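Local coordinates for protein putative transcriptional regulator MarR (Geobacillus stearothermophilus, PDB 2RDP) that probably binds DNA through a winged-helix domain and regulates transcription as a dimeric member of the MarR family, at residues I34-I40 / I109-V113; V46-W50 / L62-M66. All coordinates share one frame. Numbering follows the deposited sequence.

Contact 1: I34-I40 / I109-V113; sequences ILTNYPI and IIEEV. With NA (sodium ion), chain B.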
loop_
_atom_site.group_PDB
_atom_site.type_symbol
_atom_site.label_atom_id
_atom_site.label_comp_id
_atom_site.label_asym_id
_atom_site.label_seq_id
_atom_site.Cartn_x
_atom_site.Cartn_y
_atom_site.Cartn_z
ATOM N N ILE A 34 2.952 13.467 -1.824
ATOM C CA ILE A 34 3.184 14.271 -0.631
ATOM C C ILE A 34 4.671 14.303 -0.279
ATOM O O ILE A 34 5.191 15.324 0.080
ATOM C CB ILE A 34 2.299 13.758 0.577
ATOM C CG1 ILE A 34 0.855 14.231 0.402
ATOM C CG2 ILE A 34 2.874 14.170 1.932
ATOM C CD1 ILE A 34 -0.130 13.431 1.258
ATOM N N LEU A 35 5.350 13.166 -0.387
ATOM C CA LEU A 35 6.754 13.102 0.003
ATOM C C LEU A 35 7.704 13.755 -0.960
ATOM O O LEU A 35 8.876 13.937 -0.613
ATOM C CB LEU A 35 7.200 11.694 0.266
ATOM C CG LEU A 35 6.898 11.076 1.623
ATOM C CD1 LEU A 35 7.494 9.665 1.517
ATOM C CD2 LEU A 35 7.501 11.811 2.772
ATOM N N THR A 36 7.238 14.128 -2.155
ATOM C CA THR A 36 8.089 14.902 -3.046
ATOM C C THR A 36 8.485 16.255 -2.449
ATOM O O THR A 36 9.480 16.826 -2.857
ATOM C CB THR A 36 7.498 15.100 -4.471
ATOM O OG1 THR A 36 6.262 15.815 -4.407
ATOM C CG2 THR A 36 7.290 13.778 -5.166
ATOM N N ASN A 37 7.731 16.784 -1.492
ATOM C CA ASN A 37 8.127 18.045 -0.880
ATOM C C ASN A 37 8.957 17.915 0.404
ATOM O O ASN A 37 9.168 18.904 1.099
ATOM C CB ASN A 37 6.912 18.949 -0.655
ATOM C CG ASN A 37 6.095 19.168 -1.932
ATOM O OD1 ASN A 37 6.605 19.632 -2.958
ATOM N ND2 ASN A 37 4.816 18.808 -1.874
ATOM N N TYR A 38 9.433 16.704 0.706
ATOM C CA TYR A 38 10.157 16.438 1.944
ATOM C C TYR A 38 11.452 15.726 1.675
ATOM O O TYR A 38 11.514 14.900 0.759
ATOM C CB TYR A 38 9.277 15.645 2.924
ATOM C CG TYR A 38 8.064 16.463 3.293
ATOM C CD1 TYR A 38 8.143 17.488 4.245
ATOM C CD2 TYR A 38 6.858 16.271 2.623
ATOM C CE1 TYR A 38 7.037 18.275 4.530
ATOM C CE2 TYR A 38 5.754 17.045 2.907
ATOM C CZ TYR A 38 5.839 18.034 3.854
ATOM O OH TYR A 38 4.715 18.765 4.103
ATOM N N PRO A 39 12.498 16.026 2.478
ATOM C CA PRO A 39 13.793 15.412 2.200
ATOM C C PRO A 39 13.942 13.963 2.692
ATOM O O PRO A 39 15.053 13.526 2.930
ATOM C CB PRO A 39 14.791 16.369 2.894
ATOM C CG PRO A 39 14.015 16.919 4.050
ATOM C CD PRO A 39 12.559 16.945 3.641
ATOM N N ILE A 40 12.852 13.215 2.826
ATOM C CA ILE A 40 12.951 11.787 3.153
ATOM C C ILE A 40 12.359 10.939 2.042
ATOM O O ILE A 40 11.644 11.460 1.162
ATOM C CB ILE A 40 12.261 11.451 4.485
ATOM C CG1 ILE A 40 10.785 11.875 4.452
ATOM C CG2 ILE A 40 13.037 12.110 5.655
ATOM C CD1 ILE A 40 9.975 11.405 5.624
ATOM N N ILE A 109 9.920 16.672 10.592
ATOM C CA ILE A 109 9.534 16.252 9.235
ATOM C C ILE A 109 8.329 15.292 9.177
ATOM O O ILE A 109 7.385 15.529 8.423
ATOM C CB ILE A 109 10.740 15.609 8.484
ATOM C CG1 ILE A 109 11.760 16.668 8.098
ATOM C CG2 ILE A 109 10.297 14.899 7.205
ATOM C CD1 ILE A 109 13.072 16.077 7.727
ATOM N N ILE A 110 8.354 14.211 9.947
ATOM C CA ILE A 110 7.256 13.276 9.885
ATOM C C ILE A 110 5.947 13.752 10.411
ATOM O O ILE A 110 4.924 13.358 9.901
ATOM C CB ILE A 110 7.504 11.948 10.558
ATOM C CG1 ILE A 110 7.994 12.138 11.982
ATOM C CG2 ILE A 110 8.340 11.085 9.661
ATOM C CD1 ILE A 110 7.848 10.930 12.757
ATOM N N GLU A 111 5.976 14.557 11.454
ATOM C CA GLU A 111 4.781 15.226 11.931
ATOM C C GLU A 111 4.162 16.109 10.850
ATOM O O GLU A 111 2.940 16.251 10.763
ATOM C CB GLU A 111 5.136 16.090 13.133
ATOM C CG GLU A 111 5.526 15.265 14.354
ATOM C CD GLU A 111 5.446 16.063 15.656
ATOM O OE1 GLU A 111 5.976 17.221 15.744
ATOM O OE2 GLU A 111 4.830 15.491 16.593
ATOM N N GLU A 112 5.028 16.716 10.050
ATOM C CA GLU A 112 4.599 17.540 8.957
ATOM C C GLU A 112 4.027 16.709 7.816
ATOM O O GLU A 112 3.041 17.099 7.210
ATOM C CB GLU A 112 5.784 18.354 8.480
ATOM C CG GLU A 112 5.406 19.507 7.609
ATOM C CD GLU A 112 6.529 20.491 7.407
ATOM O OE1 GLU A 112 7.663 20.295 7.947
ATOM O OE2 GLU A 112 6.251 21.479 6.686
ATOM N N VAL A 113 4.629 15.557 7.526
ATOM C CA VAL A 113 4.120 14.689 6.457
ATOM C C VAL A 113 2.755 14.119 6.860
ATOM O O VAL A 113 1.820 14.128 6.084
ATOM C CB VAL A 113 5.114 13.547 6.082
ATOM C CG1 VAL A 113 4.463 12.528 5.121
ATOM C CG2 VAL A 113 6.397 14.113 5.501
HETATM NA NA NA B . 11.246 13.053 -0.991
#
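V113, Y38 and I109 bury the most surface here, 80, 76 and 67 Å² of a total of 383 Å² counted over both sides. V113, on helix 104-124, sits at the centre. Its CG2 lies 3.7 Å from the centroid of the Y38 ring and 17° off the ring normal, a CH-pi contact over the face, and the same V113 CG2 is 3.7 Å from L35 CD2. The other methyl, V113 CG1, meets I34 CG2 at 3.9 Å, so the valine bridges the last turn of helix 10-35 and the loop after it. Y38 turns one ring face to V113 and its edge to E112, its OH 3.6 Å from E112 CG, a van der Waals approach to the aliphatic part of the glutamate. One turn before V113, I109 receives the end of the loop: I109 CG2 packs on I40 CD1 at 3.8 Å, and I109 CD1 on P39 CG at 3.9 Å. No hydrogen bond crosses the interface. Polar backbone groups are used within the loop instead: a type I beta turn from L35 to Y38, with Y38 N bonded to L35 O at 3.1 Å, reverses the chain. The carbonyls L35 O and Y38 O, each 2.6 Å from the sodium ion NA, and I40 O, 2.7 Å from NA, all point to the metal. F45 of helix 42-54 touches both I40 and V113, closing the apolar cluster. Together these features make a carbonyl-lined sodium site on a helix-to-helix loop, packed against the long helix that follows the wing in the MarR fold.

Contact 2: V46-W50 / L62-M66; sequences VALQW and LSNKM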
loop_
_atom_site.group_PDB
_atom_site.type_symbol
_atom_site.label_atom_id
_atom_site.label_comp_id
_atom_site.label_asym_id
_atom_site.label_seq_id
_atom_site.Cartn_x
_atom_site.Cartn_y
_atom_site.Cartn_z
ATOM N N VAL A 46 8.287 5.397 6.673
ATOM C CA VAL A 46 7.825 4.249 7.464
ATOM C C VAL A 46 8.649 4.071 8.752
ATOM O O VAL A 46 8.088 3.914 9.844
ATOM C CB VAL A 46 7.822 2.957 6.625
ATOM C CG1 VAL A 46 7.423 1.753 7.460
ATOM C CG2 VAL A 46 6.861 3.102 5.401
ATOM N N ALA A 47 9.987 4.098 8.614
ATOM C CA ALA A 47 10.881 3.935 9.743
ATOM C C ALA A 47 10.611 4.995 10.820
ATOM O O ALA A 47 10.435 4.653 12.000
ATOM C CB ALA A 47 12.340 3.977 9.277
ATOM N N LEU A 48 10.588 6.266 10.409
ATOM C CA LEU A 48 10.354 7.407 11.298
ATOM C C LEU A 48 8.996 7.380 12.001
ATOM O O LEU A 48 8.904 7.647 13.198
ATOM C CB LEU A 48 10.531 8.722 10.542
ATOM C CG LEU A 48 11.938 9.084 10.032
ATOM C CD1 LEU A 48 11.876 10.265 9.092
ATOM C CD2 LEU A 48 12.883 9.359 11.166
ATOM N N GLN A 49 7.947 7.085 11.253
ATOM C CA GLN A 49 6.624 6.909 11.816
ATOM C C GLN A 49 6.578 5.782 12.883
ATOM O O GLN A 49 5.889 5.922 13.871
ATOM C CB GLN A 49 5.627 6.694 10.667
ATOM C CG GLN A 49 4.309 5.991 11.047
ATOM C CD GLN A 49 4.244 4.481 10.700
ATOM O OE1 GLN A 49 4.772 4.041 9.669
ATOM N NE2 GLN A 49 3.559 3.695 11.568
ATOM N N TRP A 50 7.316 4.681 12.692
ATOM C CA TRP A 50 7.392 3.613 13.706
ATOM C C TRP A 50 8.055 4.109 14.989
ATOM O O TRP A 50 7.610 3.796 16.081
ATOM C CB TRP A 50 8.136 2.359 13.185
ATOM C CG TRP A 50 7.289 1.442 12.384
ATOM C CD1 TRP A 50 7.472 1.076 11.073
ATOM C CD2 TRP A 50 6.094 0.787 12.814
ATOM N NE1 TRP A 50 6.474 0.237 10.665
ATOM C CE2 TRP A 50 5.608 0.040 11.711
ATOM C CE3 TRP A 50 5.376 0.758 14.029
ATOM C CZ2 TRP A 50 4.426 -0.729 11.782
ATOM C CZ3 TRP A 50 4.212 -0.016 14.103
ATOM C CH2 TRP A 50 3.756 -0.756 12.986
ATOM N N LEU A 62 12.777 -2.777 14.738
ATOM C CA LEU A 62 12.346 -1.949 13.632
ATOM C C LEU A 62 12.151 -2.801 12.395
ATOM O O LEU A 62 11.155 -2.688 11.691
ATOM C CB LEU A 62 13.367 -0.804 13.382
ATOM C CG LEU A 62 13.041 0.218 12.278
ATOM C CD1 LEU A 62 11.671 0.866 12.534
ATOM C CD2 LEU A 62 14.091 1.311 12.202
ATOM N N SER A 63 13.093 -3.688 12.143
ATOM C CA SER A 63 13.006 -4.513 10.946
ATOM C C SER A 63 11.817 -5.477 11.007
ATOM O O SER A 63 11.209 -5.753 9.982
ATOM C CB SER A 63 14.328 -5.268 10.710
ATOM O OG SER A 63 14.460 -6.231 11.709
ATOM N N ASN A 64 11.496 -5.992 12.195
ATOM C CA ASN A 64 10.287 -6.835 12.370
ATOM C C ASN A 64 8.970 -6.110 12.112
ATOM O O ASN A 64 8.015 -6.725 11.620
ATOM C CB ASN A 64 10.264 -7.523 13.743
ATOM C CG ASN A 64 11.226 -8.717 13.815
ATOM O OD1 ASN A 64 11.600 -9.275 12.783
ATOM N ND2 ASN A 64 11.624 -9.111 15.030
ATOM N N LYS A 65 8.944 -4.816 12.447
ATOM C CA LYS A 65 7.818 -3.925 12.169
ATOM C C LYS A 65 7.648 -3.600 10.708
ATOM O O LYS A 65 6.543 -3.420 10.243
ATOM C CB LYS A 65 7.905 -2.661 13.031
ATOM C CG LYS A 65 7.437 -3.021 14.434
ATOM C CD LYS A 65 7.412 -1.894 15.412
ATOM C CE LYS A 65 6.967 -2.439 16.794
ATOM N NZ LYS A 65 5.628 -3.134 16.743
HETATM N N MSE A 66 8.747 -3.582 9.970
HETATM C CA MSE A 66 8.742 -3.165 8.575
HETATM C C MSE A 66 8.825 -4.323 7.638
HETATM O O MSE A 66 8.739 -4.126 6.417
HETATM C CB MSE A 66 9.934 -2.260 8.313
HETATM C CG MSE A 66 9.832 -0.968 9.036
HETATM SE SE MSE A 66 11.290 0.245 8.606
HETATM C CE MSE A 66 10.978 0.594 6.678
HETATM O O HOH W 1 5.526 -0.998 8.182
#
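Apolar packing dominates the meeting of helices 42-54 and 59-66, whose short segments cross at 115° with axes 10.4 Å apart at closest approach. A47 permits the nearest backbone approach, its CA 7.2 Å from L62 CA. In the space beside its small side chain lies M66, a selenomethionine, with SE 3.9 Å from A47 CB; its methyl carries on to V46, M66 CE to V46 CG1 being 3.8 Å. L62 turns its CD1 to W50 CB at 3.9 Å, while L62 CD2 lies 4.3 Å from A47 CB. W50 buries the most surface, 87 Å², and its CD1 touches M66 CG at 3.7 Å.

The aromatic interaction is a CH-pi contact: K65 CB stands 3.9 Å from the centroid of the five-membered ring of W50, 13° off its normal. Further along the lysine, K65 CD is 3.6 Å from W50 CE3, so the aliphatic chain of K65 runs across one face of the indole.

Polar linkage is limited to a water, since no direct hydrogen bond joins the segments. W50 NE1 donates to this water at 2.9 Å, and the water gives a weak hydrogen bond to K65 O at 3.3 Å.

Y22 of the second subunit meets the W50 ring, its plane inclined at about 60°, which brings helix 42-54 to the dimer interface. Within the chain, helix 70-82, in the position of the recognition helix of a winged helix-turn-helix, packs beside both segments: M80 touches A47, V77 touches L62 and L76 touches M66.

In the fold
Helix 42-54 joins the two sites: contact 2 takes one segment from it, whereas contact 1 packs on it directly. I110 CG2 lies 3.3 Å from L48 CB and I40 CG2 4.1 Å from L48 CD1, so L48, pointing away from helix 59-66, packs towards contact 1. The contact centres are about 16 Å apart, and contact 2 is nested along the chain inside the loop closed by contact 1. Both are partly buried, lack direct hydrogen bonds across their segments and hold a CH-pi contact, V113 on Y38 or K65 on W50. Contact 1 adds branched aliphatics and a sodium-binding loop and touches no other subunit; contact 2 adds selenomethionine and a bridging water, and reaches the second subunit.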